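Local coordinates for oxidoreductase, NAD-binding/iron-sulfur cluster-binding protein (Nitratireductor pacificus pht-3B, PDB 6ZXU) that reductively removes halogen from organohalide substrates, using a bound cobalamin and two [4Fe-4S] clusters, at residues L427-Y432 and G511-S516; A423-I428 and N487-M492; Y388-D393 and A457-V462; G431-E436 and N598-V603. One frame throughout, in Å; residues are numbered along the deposited sequence.

Contact 1 of 4, residues L427-Y432 and G511-S516; sequences LIDQGY and GPRSKS
R513 reaches across to D429 at the end of the pairing between two antiparallel strands, 422-429 and 514-521, of a four-stranded sheet. Its CB and CG pass beside D429 OD1, with CG 3.7 Å from it. CD lies between D429 OD1 and the backbone N of Y432. The chain bends at chi3 (53°), which turns NE out of the line of the carbons and toward D429. NE gives a nearly straight bond of 2.7 Å to D429 OD1, met on the syn side of the carboxylate. NH2 bonds D429 OD2 at 2.9 Å, from above the carboxylate plane. The two bonds make a side-on salt bridge, two nitrogens on two oxygens, the planes 26° apart. CB of Y432 lies over one face of the guanidinium, and NH1 bonds N598 OD1.

D429 OD1 also accepts from G431 N, which closes an Asx turn just before helix 432-437. Two donors thus hold that oxygen. R513 itself is the centre of an inverse gamma turn, and its O takes the N-H of Q430 at 3.0 Å.

Further along, I428 and K515 form a hydrogen-bonded pair through both backbone bonds. Cobalamin lies against this end: S514 OG and K515 NZ bond to it, while S516 OG bonds H486. Q430 NE2 bonds S514 O weakly. The Q430 side chain crosses that of K515, with NE2 3.5 Å from K515 CE.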
loop_
_atom_site.group_PDB
_atom_site.type_symbol
_atom_site.label_atom_id
_atom_site.label_comp_id
_atom_site.label_asym_id
_atom_site.label_seq_id
_atom_site.Cartn_x
_atom_site.Cartn_y
_atom_site.Cartn_z
ATOM N N LEU A 427 0.994 -6.247 4.976
ATOM C CA LEU A 427 1.818 -5.231 4.324
ATOM C C LEU A 427 1.344 -5.052 2.872
ATOM O O LEU A 427 1.114 -6.026 2.181
ATOM C CB LEU A 427 3.244 -5.570 4.382
ATOM C CG LEU A 427 3.968 -5.825 5.693
ATOM C CD1 LEU A 427 5.486 -6.060 5.365
ATOM C CD2 LEU A 427 3.837 -4.667 6.643
ATOM N N ILE A 428 1.234 -3.821 2.468
ATOM C CA ILE A 428 0.931 -3.396 1.095
ATOM C C ILE A 428 2.168 -2.661 0.577
ATOM O O ILE A 428 2.589 -1.679 1.184
ATOM C CB ILE A 428 -0.299 -2.491 1.054
ATOM C CG1 ILE A 428 -1.509 -3.108 1.756
ATOM C CG2 ILE A 428 -0.622 -2.139 -0.386
ATOM C CD1 ILE A 428 -1.975 -4.365 1.047
ATOM N N ASP A 429 2.695 -3.138 -0.524
ATOM C CA ASP A 429 3.859 -2.577 -1.201
ATOM C C ASP A 429 3.462 -1.184 -1.721
ATOM O O ASP A 429 2.455 -1.027 -2.401
ATOM C CB ASP A 429 4.337 -3.491 -2.331
ATOM C CG ASP A 429 5.639 -3.052 -2.943
ATOM O OD1 ASP A 429 6.023 -1.828 -2.820
ATOM O OD2 ASP A 429 6.258 -3.900 -3.637
ATOM N N GLN A 430 4.214 -0.161 -1.335
ATOM C CA GLN A 430 3.936 1.192 -1.806
ATOM C C GLN A 430 4.202 1.429 -3.325
ATOM O O GLN A 430 3.627 2.389 -3.874
ATOM C CB GLN A 430 4.683 2.240 -1.043
ATOM C CG GLN A 430 4.063 2.509 0.321
ATOM C CD GLN A 430 4.385 3.918 0.857
ATOM O OE1 GLN A 430 4.361 4.899 0.134
ATOM N NE2 GLN A 430 4.682 3.978 2.164
ATOM N N GLY A 431 5.015 0.590 -3.926
ATOM C CA GLY A 431 5.224 0.620 -5.360
ATOM C C GLY A 431 6.634 1.030 -5.760
ATOM O O GLY A 431 6.916 2.227 -5.780
ATOM N N TYR A 432 7.447 0.071 -6.195
ATOM C CA TYR A 432 8.799 0.339 -6.592
ATOM C C TYR A 432 8.912 1.309 -7.784
ATOM O O TYR A 432 9.700 2.262 -7.748
ATOM C CB TYR A 432 9.581 -0.953 -6.877
ATOM C CG TYR A 432 11.015 -0.673 -7.354
ATOM C CD1 TYR A 432 11.992 -0.270 -6.491
ATOM C CD2 TYR A 432 11.344 -0.737 -8.694
ATOM C CE1 TYR A 432 13.250 -0.032 -6.904
ATOM C CE2 TYR A 432 12.596 -0.428 -9.121
ATOM C CZ TYR A 432 13.565 -0.118 -8.217
ATOM O OH TYR A 432 14.825 0.173 -8.689
ATOM N N GLY A 511 11.930 -4.364 1.298
ATOM C CA GLY A 511 12.612 -3.317 1.982
ATOM C C GLY A 511 11.703 -2.529 2.871
ATOM O O GLY A 511 10.795 -3.070 3.511
ATOM N N PRO A 512 11.911 -1.218 2.946
ATOM C CA PRO A 512 11.072 -0.393 3.804
ATOM C C PRO A 512 9.863 0.223 3.037
ATOM O O PRO A 512 9.201 1.099 3.564
ATOM C CB PRO A 512 11.996 0.740 4.218
ATOM C CG PRO A 512 12.851 0.916 3.029
ATOM C CD PRO A 512 13.030 -0.464 2.387
ATOM N N ARG A 513 9.510 -0.382 1.894
ATOM C CA ARG A 513 8.563 0.148 0.921
ATOM C C ARG A 513 7.137 -0.335 1.179
ATOM O O ARG A 513 6.528 -0.931 0.360
ATOM C CB ARG A 513 9.051 -0.254 -0.463
ATOM C CG ARG A 513 8.556 0.564 -1.561
ATOM C CD ARG A 513 9.020 0.045 -2.883
ATOM N NE ARG A 513 8.713 -1.352 -3.040
ATOM C CZ ARG A 513 9.557 -2.322 -3.227
ATOM N NH1 ARG A 513 10.835 -2.094 -3.350
ATOM N NH2 ARG A 513 9.116 -3.556 -3.387
ATOM N N SER A 514 6.605 -0.107 2.329
ATOM C CA SER A 514 5.326 -0.731 2.703
ATOM C C SER A 514 4.496 0.151 3.601
ATOM O O SER A 514 5.038 1.152 4.184
ATOM C CB SER A 514 5.588 -2.017 3.480
ATOM O OG SER A 514 5.957 -1.659 4.759
ATOM N N LYS A 515 3.161 -0.047 3.532
ATOM C CA LYS A 515 2.287 0.414 4.551
ATOM C C LYS A 515 1.659 -0.844 5.128
ATOM O O LYS A 515 1.441 -1.797 4.442
ATOM C CB LYS A 515 1.188 1.427 4.116
ATOM C CG LYS A 515 1.670 2.811 3.666
ATOM C CD LYS A 515 2.219 3.628 4.846
ATOM C CE LYS A 515 2.297 5.042 4.490
ATOM N NZ LYS A 515 2.621 5.864 5.699
ATOM N N SER A 516 1.480 -0.830 6.443
ATOM C CA SER A 516 0.834 -1.918 7.130
ATOM C C SER A 516 -0.613 -1.515 7.355
ATOM O O SER A 516 -0.963 -0.364 7.469
ATOM C CB SER A 516 1.502 -2.203 8.474
ATOM O OG SER A 516 1.515 -1.040 9.263
#

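Contact 2 of 4, residues A423-I428 and N487-M492; sequences AVVMLI and NPAILM
V425 and I490 set their side chains at about a right angle, and the CG1 atoms of the two residues meet at 3.8 Å. V425 spreads both its branches over the helix. CG1 lies anti to the backbone N (chi1 -172°) and faces I490. CG2 touches CB of A489, the residue before I490, at 3.8 Å, and is close also to A489 O. One valine thus straddles two consecutive residues of the helix. A423 CB looks at A489 CB at 4.4 Å, beyond the V425 contact. At the other end L427 CD2 approaches I490 CG1 more loosely, at 4.5 Å.

This is a helix laid across one face of an antiparallel sheet. The short segments of strand 422-429 and helix 486-492 cross at 90°, with their axes 8.6 Å apart at closest approach. Alternation along the strand divides the labour: A423 and V425 point toward this helix, whereas V424 and M426 point away, M426 packing on helix 445-469. No hydrogen bond joins the two segments, and every touching residue is buried.

The helix carries part of the cobalamin pocket. N487, P488, I490 and L491 touch the cofactor, and N487 ND2 bonds the backbone O of D503.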
loop_
_atom_site.group_PDB
_atom_site.type_symbol
_atom_site.label_atom_id
_atom_site.label_comp_id
_atom_site.label_asym_id
_atom_site.label_seq_id
_atom_site.Cartn_x
_atom_site.Cartn_y
_atom_site.Cartn_z
ATOM N N ALA A 423 -3.544 -10.084 16.536
ATOM C CA ALA A 423 -3.369 -9.030 15.517
ATOM C C ALA A 423 -2.992 -9.710 14.230
ATOM O O ALA A 423 -2.057 -10.529 14.190
ATOM C CB ALA A 423 -2.269 -8.049 15.909
ATOM N N VAL A 424 -3.780 -9.474 13.205
ATOM C CA VAL A 424 -3.450 -9.886 11.844
ATOM C C VAL A 424 -2.868 -8.647 11.143
ATOM O O VAL A 424 -3.465 -7.594 11.097
ATOM C CB VAL A 424 -4.659 -10.388 11.083
ATOM C CG1 VAL A 424 -4.257 -10.883 9.672
ATOM C CG2 VAL A 424 -5.294 -11.507 11.901
ATOM N N VAL A 425 -1.613 -8.783 10.714
ATOM C CA VAL A 425 -0.843 -7.699 10.163
ATOM C C VAL A 425 -0.618 -8.003 8.685
ATOM O O VAL A 425 -0.144 -9.081 8.291
ATOM C CB VAL A 425 0.525 -7.588 10.841
ATOM C CG1 VAL A 425 1.259 -6.336 10.405
ATOM C CG2 VAL A 425 0.332 -7.575 12.337
ATOM N N MET A 426 -0.914 -7.006 7.860
ATOM C CA MET A 426 -0.700 -7.131 6.408
ATOM C C MET A 426 0.083 -5.965 5.891
ATOM O O MET A 426 -0.044 -4.867 6.383
ATOM C CB MET A 426 -1.988 -7.258 5.700
ATOM C CG MET A 426 -2.622 -8.554 6.071
ATOM S SD MET A 426 -4.301 -8.808 5.515
ATOM C CE MET A 426 -5.122 -7.528 6.500
ATOM N N LEU A 427 0.994 -6.247 4.976
ATOM C CA LEU A 427 1.818 -5.231 4.324
ATOM C C LEU A 427 1.344 -5.052 2.872
ATOM O O LEU A 427 1.114 -6.026 2.181
ATOM C CB LEU A 427 3.244 -5.570 4.382
ATOM C CG LEU A 427 3.968 -5.825 5.693
ATOM C CD1 LEU A 427 5.486 -6.060 5.365
ATOM C CD2 LEU A 427 3.837 -4.667 6.643
ATOM N N ILE A 428 1.234 -3.821 2.468
ATOM C CA ILE A 428 0.931 -3.396 1.095
ATOM C C ILE A 428 2.168 -2.661 0.577
ATOM O O ILE A 428 2.589 -1.679 1.184
ATOM C CB ILE A 428 -0.299 -2.491 1.054
ATOM C CG1 ILE A 428 -1.509 -3.108 1.756
ATOM C CG2 ILE A 428 -0.622 -2.139 -0.386
ATOM C CD1 ILE A 428 -1.975 -4.365 1.047
ATOM N N ASN A 487 3.722 -0.765 14.551
ATOM C CA ASN A 487 5.106 -1.236 14.543
ATOM C C ASN A 487 5.385 -2.499 15.318
ATOM O O ASN A 487 6.015 -3.417 14.779
ATOM C CB ASN A 487 6.038 -0.122 14.999
ATOM C CG ASN A 487 5.912 1.086 14.088
ATOM O OD1 ASN A 487 4.819 1.620 13.920
ATOM N ND2 ASN A 487 6.998 1.525 13.573
ATOM N N PRO A 488 5.017 -2.553 16.618
ATOM C CA PRO A 488 5.400 -3.763 17.376
ATOM C C PRO A 488 4.692 -5.014 16.879
ATOM O O PRO A 488 5.255 -6.091 16.938
ATOM C CB PRO A 488 4.960 -3.402 18.778
ATOM C CG PRO A 488 4.019 -2.337 18.688
ATOM C CD PRO A 488 4.391 -1.544 17.477
ATOM N N ALA A 489 3.489 -4.853 16.310
ATOM C CA ALA A 489 2.829 -5.960 15.640
ATOM C C ALA A 489 3.536 -6.415 14.380
ATOM O O ALA A 489 3.689 -7.615 14.156
ATOM C CB ALA A 489 1.396 -5.601 15.372
ATOM N N ILE A 490 4.035 -5.500 13.574
ATOM C CA ILE A 490 4.863 -5.859 12.405
ATOM C C ILE A 490 6.095 -6.659 12.885
ATOM O O ILE A 490 6.445 -7.673 12.291
ATOM C CB ILE A 490 5.313 -4.634 11.594
ATOM C CG1 ILE A 490 4.089 -3.901 11.040
ATOM C CG2 ILE A 490 6.217 -5.029 10.461
ATOM C CD1 ILE A 490 4.452 -2.480 10.621
ATOM N N LEU A 491 6.712 -6.208 13.984
ATOM C CA LEU A 491 7.906 -6.904 14.517
ATOM C C LEU A 491 7.553 -8.303 15.042
ATOM O O LEU A 491 8.213 -9.260 14.676
ATOM C CB LEU A 491 8.499 -6.118 15.614
ATOM C CG LEU A 491 9.770 -6.720 16.158
ATOM C CD1 LEU A 491 10.955 -6.559 15.213
ATOM C CD2 LEU A 491 10.084 -6.061 17.497
ATOM N N MET A 492 6.551 -8.394 15.883
ATOM C CA MET A 492 6.146 -9.696 16.499
ATOM C C MET A 492 5.550 -10.693 15.520
ATOM O O MET A 492 5.725 -11.883 15.660
ATOM C CB MET A 492 5.185 -9.499 17.635
ATOM C CG MET A 492 5.786 -8.842 18.894
ATOM S SD MET A 492 7.354 -9.656 19.386
ATOM C CE MET A 492 8.001 -8.114 20.044
#

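Contact 3 of 4, residues Y388-D393 and A457-V462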
loop_
_atom_site.group_PDB
_atom_site.type_symbol
_atom_site.label_atom_id
_atom_site.label_comp_id
_atom_site.label_asym_id
_atom_site.label_seq_id
_atom_site.Cartn_x
_atom_site.Cartn_y
_atom_site.Cartn_z
ATOM N N TYR A 388 -4.149 -12.912 0.977
ATOM C CA TYR A 388 -3.475 -12.957 -0.344
ATOM C C TYR A 388 -4.480 -12.890 -1.479
ATOM O O TYR A 388 -4.346 -12.094 -2.401
ATOM C CB TYR A 388 -2.536 -14.142 -0.446
ATOM C CG TYR A 388 -1.376 -14.037 0.524
ATOM C CD1 TYR A 388 -0.471 -12.950 0.468
ATOM C CD2 TYR A 388 -1.138 -15.001 1.458
ATOM C CE1 TYR A 388 0.557 -12.845 1.356
ATOM C CE2 TYR A 388 -0.055 -14.914 2.355
ATOM C CZ TYR A 388 0.771 -13.840 2.306
ATOM O OH TYR A 388 1.850 -13.713 3.170
ATOM N N TYR A 389 -5.609 -13.551 -1.287
ATOM C CA TYR A 389 -6.712 -13.492 -2.227
ATOM C C TYR A 389 -7.226 -12.105 -2.460
ATOM O O TYR A 389 -7.611 -11.746 -3.578
ATOM C CB TYR A 389 -7.882 -14.386 -1.706
ATOM C CG TYR A 389 -9.153 -14.300 -2.465
ATOM C CD1 TYR A 389 -9.275 -14.762 -3.802
ATOM C CD2 TYR A 389 -10.287 -13.819 -1.861
ATOM C CE1 TYR A 389 -10.509 -14.749 -4.473
ATOM C CE2 TYR A 389 -11.515 -13.830 -2.516
ATOM C CZ TYR A 389 -11.596 -14.295 -3.836
ATOM O OH TYR A 389 -12.812 -14.256 -4.432
ATOM N N LEU A 390 -7.298 -11.328 -1.397
ATOM C CA LEU A 390 -7.852 -9.997 -1.466
ATOM C C LEU A 390 -6.834 -8.990 -1.894
ATOM O O LEU A 390 -7.181 -7.861 -2.226
ATOM C CB LEU A 390 -8.449 -9.590 -0.090
ATOM C CG LEU A 390 -9.657 -10.391 0.399
ATOM C CD1 LEU A 390 -9.932 -10.103 1.855
ATOM C CD2 LEU A 390 -10.852 -9.975 -0.457
ATOM N N GLY A 391 -5.575 -9.347 -1.898
ATOM C CA GLY A 391 -4.518 -8.455 -2.466
ATOM C C GLY A 391 -3.376 -8.051 -1.561
ATOM O O GLY A 391 -2.600 -7.165 -1.912
ATOM N N ALA A 392 -3.276 -8.634 -0.360
ATOM C CA ALA A 392 -2.123 -8.316 0.493
ATOM C C ALA A 392 -0.822 -8.801 -0.124
ATOM O O ALA A 392 -0.793 -9.795 -0.820
ATOM C CB ALA A 392 -2.328 -8.918 1.884
ATOM N N ASP A 393 0.277 -8.103 0.124
ATOM C CA ASP A 393 1.610 -8.559 -0.227
ATOM C C ASP A 393 2.300 -9.475 0.812
ATOM O O ASP A 393 2.986 -10.376 0.446
ATOM C CB ASP A 393 2.507 -7.360 -0.570
ATOM C CG ASP A 393 1.945 -6.577 -1.870
ATOM O OD1 ASP A 393 1.744 -7.263 -2.914
ATOM O OD2 ASP A 393 1.578 -5.365 -1.799
ATOM N N ALA A 457 -6.997 -0.839 4.117
ATOM C CA ALA A 457 -8.228 -0.612 4.841
ATOM C C ALA A 457 -9.349 -1.394 4.245
ATOM O O ALA A 457 -10.150 -2.006 4.972
ATOM C CB ALA A 457 -8.592 0.844 4.931
ATOM N N GLU A 458 -9.418 -1.458 2.929
ATOM C CA GLU A 458 -10.379 -2.321 2.240
ATOM C C GLU A 458 -10.234 -3.779 2.542
ATOM O O GLU A 458 -11.194 -4.484 2.875
ATOM C CB GLU A 458 -10.283 -2.062 0.729
ATOM C CG GLU A 458 -11.068 -3.005 -0.173
ATOM C CD GLU A 458 -10.668 -2.742 -1.651
ATOM O OE1 GLU A 458 -10.657 -1.580 -2.043
ATOM O OE2 GLU A 458 -10.413 -3.642 -2.442
ATOM N N ILE A 459 -9.000 -4.292 2.431
ATOM C CA ILE A 459 -8.716 -5.697 2.647
ATOM C C ILE A 459 -8.988 -6.110 4.094
ATOM O O ILE A 459 -9.665 -7.114 4.362
ATOM C CB ILE A 459 -7.228 -6.043 2.253
ATOM C CG1 ILE A 459 -7.085 -5.903 0.708
ATOM C CG2 ILE A 459 -6.814 -7.417 2.810
ATOM C CD1 ILE A 459 -5.639 -5.871 0.294
ATOM N N ALA A 460 -8.546 -5.290 5.025
ATOM C CA ALA A 460 -8.723 -5.604 6.419
ATOM C C ALA A 460 -10.169 -5.395 6.862
ATOM O O ALA A 460 -10.598 -6.073 7.764
ATOM C CB ALA A 460 -7.782 -4.774 7.326
ATOM N N GLY A 461 -10.868 -4.468 6.269
ATOM C CA GLY A 461 -12.284 -4.270 6.560
ATOM C C GLY A 461 -13.069 -5.486 6.190
ATOM O O GLY A 461 -13.909 -5.954 6.942
ATOM N N VAL A 462 -12.793 -6.032 5.012
ATOM C CA VAL A 462 -13.461 -7.254 4.537
ATOM C C VAL A 462 -13.120 -8.425 5.450
ATOM O O VAL A 462 -13.988 -9.201 5.847
ATOM C CB VAL A 462 -13.080 -7.547 3.065
ATOM C CG1 VAL A 462 -13.475 -8.941 2.716
ATOM C CG2 VAL A 462 -13.804 -6.609 2.152
#
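I459 carries its CG1 anti to the carbonyl carbon (chi1 -68°), and chi2 of 166° extends CD1 onward to the backbone of the other segment. L390 has the same kind of first torsion (chi1 -65°), which puts CG anti to its own carbonyl carbon, and an extended chi2 places CD1 near V462. The two side chains therefore reach past each other, each to a different part of the opposite segment.

I459 CG1 sits 3.5 Å from L390 O. Its CD1 continues over the backbone, 3.6 Å from G391 C and 3.7 Å from A392 N. The other branch, CG2, lies 4.0 Å from L390 CB. L390 CD1 meets V462 CG1 at 3.8 Å, and the two side chains cross obliquely. The same methyl also lies close to I459 O. The contact is wholly apolar in its side chains, and no hydrogen bond crosses it.

L390 O is not left to the isoleucine alone, since R175 of helix 168-190 bonds it. That helix also covers L390 through R171 and V462 through M174. I459 also touches M426 and I428 of strand 422-429.

G391 has positive phi and ends helix 376-390 in a Schellman motif. The chain then turns through A392 into strand 394-399. The contact is helix-end packing on a helix that covers an antiparallel sheet: the C-terminal turn of helix 376-390 leans on the middle of helix 445-469.

Contact 4 of 4, residues G431-E436 and N598-V603. With NA (sodium ion), chain G.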
loop_
_atom_site.group_PDB
_atom_site.type_symbol
_atom_site.label_atom_id
_atom_site.label_comp_id
_atom_site.label_asym_id
_atom_site.label_seq_id
_atom_site.Cartn_x
_atom_site.Cartn_y
_atom_site.Cartn_z
ATOM N N GLY A 431 5.015 0.590 -3.926
ATOM C CA GLY A 431 5.224 0.620 -5.360
ATOM C C GLY A 431 6.634 1.030 -5.760
ATOM O O GLY A 431 6.916 2.227 -5.780
ATOM N N TYR A 432 7.447 0.071 -6.195
ATOM C CA TYR A 432 8.799 0.339 -6.592
ATOM C C TYR A 432 8.912 1.309 -7.784
ATOM O O TYR A 432 9.700 2.262 -7.748
ATOM C CB TYR A 432 9.581 -0.953 -6.877
ATOM C CG TYR A 432 11.015 -0.673 -7.354
ATOM C CD1 TYR A 432 11.992 -0.270 -6.491
ATOM C CD2 TYR A 432 11.344 -0.737 -8.694
ATOM C CE1 TYR A 432 13.250 -0.032 -6.904
ATOM C CE2 TYR A 432 12.596 -0.428 -9.121
ATOM C CZ TYR A 432 13.565 -0.118 -8.217
ATOM O OH TYR A 432 14.825 0.173 -8.689
ATOM N N GLU A 433 8.082 1.100 -8.801
ATOM C CA GLU A 433 8.339 1.766 -10.101
ATOM C C GLU A 433 7.927 3.243 -10.030
ATOM O O GLU A 433 8.674 4.081 -10.527
ATOM C CB GLU A 433 7.605 1.087 -11.232
ATOM C CG GLU A 433 8.354 -0.176 -11.713
ATOM C CD GLU A 433 8.199 -1.445 -10.806
ATOM O OE1 GLU A 433 8.926 -2.500 -11.054
ATOM O OE2 GLU A 433 7.366 -1.371 -9.820
ATOM N N THR A 434 6.876 3.555 -9.304
ATOM C CA THR A 434 6.522 4.933 -9.099
ATOM C C THR A 434 7.588 5.658 -8.255
ATOM O O THR A 434 8.031 6.757 -8.571
ATOM C CB THR A 434 5.151 5.083 -8.467
ATOM O OG1 THR A 434 4.167 4.670 -9.399
ATOM C CG2 THR A 434 4.851 6.512 -8.082
ATOM N N MET A 435 8.063 5.019 -7.189
ATOM C CA MET A 435 9.043 5.641 -6.358
ATOM C C MET A 435 10.349 5.890 -7.094
ATOM O O MET A 435 11.090 6.827 -6.731
ATOM C CB MET A 435 9.278 4.781 -5.064
ATOM C CG MET A 435 9.609 5.572 -3.840
ATOM S SD MET A 435 9.606 4.470 -2.313
ATOM C CE MET A 435 7.848 4.092 -2.130
ATOM N N GLU A 436 10.662 5.083 -8.095
ATOM C CA GLU A 436 11.865 5.284 -8.885
ATOM C C GLU A 436 11.869 6.627 -9.623
ATOM O O GLU A 436 12.898 7.199 -9.795
ATOM C CB GLU A 436 12.042 4.133 -9.915
ATOM C CG GLU A 436 12.841 2.949 -9.381
ATOM C CD GLU A 436 14.213 3.345 -8.685
ATOM O OE1 GLU A 436 14.316 3.366 -7.396
ATOM O OE2 GLU A 436 15.201 3.675 -9.428
ATOM N N ASN A 598 15.457 -1.270 -1.003
ATOM C CA ASN A 598 14.447 -0.915 -1.947
ATOM C C ASN A 598 14.973 -1.212 -3.335
ATOM O O ASN A 598 15.752 -0.429 -3.883
ATOM C CB ASN A 598 14.016 0.572 -1.736
ATOM C CG ASN A 598 13.011 1.055 -2.839
ATOM O OD1 ASN A 598 12.128 0.327 -3.272
ATOM N ND2 ASN A 598 13.287 2.221 -3.398
ATOM N N ARG A 599 14.584 -2.333 -3.910
ATOM C CA ARG A 599 15.119 -2.799 -5.182
ATOM C C ARG A 599 14.063 -3.328 -6.087
ATOM O O ARG A 599 12.995 -3.715 -5.641
ATOM C CB ARG A 599 16.005 -4.022 -4.985
ATOM C CG ARG A 599 17.132 -3.798 -4.087
ATOM C CD ARG A 599 18.122 -4.919 -4.238
ATOM N NE ARG A 599 19.374 -4.484 -3.645
ATOM C CZ ARG A 599 19.700 -4.783 -2.404
ATOM N NH1 ARG A 599 18.884 -5.501 -1.674
ATOM N NH2 ARG A 599 20.871 -4.349 -1.913
ATOM N N GLU A 600 14.422 -3.417 -7.389
ATOM C CA GLU A 600 13.546 -3.998 -8.369
ATOM C C GLU A 600 13.356 -5.512 -8.120
ATOM O O GLU A 600 14.260 -6.202 -7.652
ATOM C CB GLU A 600 14.069 -3.720 -9.822
ATOM C CG GLU A 600 12.925 -3.834 -10.851
ATOM C CD GLU A 600 13.365 -3.686 -12.325
ATOM O OE1 GLU A 600 14.458 -3.164 -12.585
ATOM O OE2 GLU A 600 12.601 -4.111 -13.222
ATOM N N ASP A 601 12.197 -6.033 -8.512
ATOM C CA ASP A 601 11.858 -7.499 -8.373
ATOM C C ASP A 601 12.391 -8.343 -9.582
ATOM O O ASP A 601 11.615 -8.885 -10.377
ATOM C CB ASP A 601 10.326 -7.622 -8.175
ATOM C CG ASP A 601 9.834 -9.056 -7.859
ATOM O OD1 ASP A 601 10.573 -9.847 -7.159
ATOM O OD2 ASP A 601 8.703 -9.372 -8.354
ATOM N N THR A 602 13.713 -8.334 -9.738
ATOM C CA THR A 602 14.417 -9.057 -10.790
ATOM C C THR A 602 15.369 -10.086 -10.176
ATOM O O THR A 602 15.523 -10.169 -8.982
ATOM C CB THR A 602 15.274 -8.155 -11.673
ATOM O OG1 THR A 602 16.267 -7.513 -10.867
ATOM C CG2 THR A 602 14.418 -7.131 -12.333
ATOM N N VAL A 603 15.907 -10.944 -11.009
ATOM C CA VAL A 603 16.870 -11.930 -10.586
ATOM C C VAL A 603 18.049 -11.277 -9.885
ATOM O O VAL A 603 18.397 -11.695 -8.771
ATOM C CB VAL A 603 17.321 -12.815 -11.784
ATOM C CG1 VAL A 603 18.441 -13.746 -11.379
ATOM C CG2 VAL A 603 16.169 -13.680 -12.245
HETATM NA NA NA G . 17.608 1.299 -3.755
HETATM O O HOH W 1 16.871 -2.593 -8.153
HETATM O O HOH W 2 12.327 3.177 -5.723
HETATM O O HOH W 3 15.249 -0.166 -11.451
HETATM O O HOH W 4 9.990 -4.455 -9.178
HETATM O O HOH W 5 16.483 3.217 -4.839
HETATM O O HOH W 6 19.225 2.698 -2.985
HETATM O O HOH W 7 19.054 -0.457 -4.194
#
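The ring of Y432 lies against the backbone between R599 and E600. R599 C and E600 N both sit over one face, 3.5 Å above the plane and offset toward the rim. N598 OD1 comes to the ring edge, 3.3 Å from Y432 CD1. Against the far part of the ring, E600 CB touches Y432 CE2 at 3.7 Å. The E600 side chain crosses the tyrosine at about a right angle, yet its carboxylate is only 12° from the ring plane.

No direct hydrogen bond joins the segments, so waters do the joining. Water 2 donates to E436 OE1 and accepts from N598 ND2 at 2.7 Å. Water 4 donates to E433 OE1 and accepts from D601 N. Water 3 is 2.8 Å from Y432 OH and bonds E600 OE1 weakly.

N598 is fixed further out. Besides R513 on its OD1, its ND2 gives to K593 O, and its backbone O binds the sodium ion at 2.5 Å. Three waters and the backbone O of C595 are the ion's other ligands. E433 OE1 and E600 OE2 lie 4.6 Å apart, like charges close together. A salt bridge from R29 to E600 OE2 probably offsets the repulsion. S32 OG bonds E600 OE1, and N33 ND2 bonds E433 OE1.

The contact sets the first turn of helix 432-437, just after strand 422-429, against the loop that runs from helix 590-594 to helix 603-614.

Contacts 1, 2 and 3 are buried, while contact 4 is only partly so. Contacts 1 and 2 share strand 422-429 and both border cobalamin. Contact 1 combines backbone pairing with a salt bridge; contact 2 is purely apolar. Contact 3 is apolar too, but lies on the other side of the sheet, where M426 packs on I459 and A460. D393 ties it to contact 1 through bonds to the backbone of L427 and D429. Contact 4 shares G431 and Y432 with contact 1, and R513 bonds N598 between them. Its chemistry is the wettest, with bridging waters and a sodium ion.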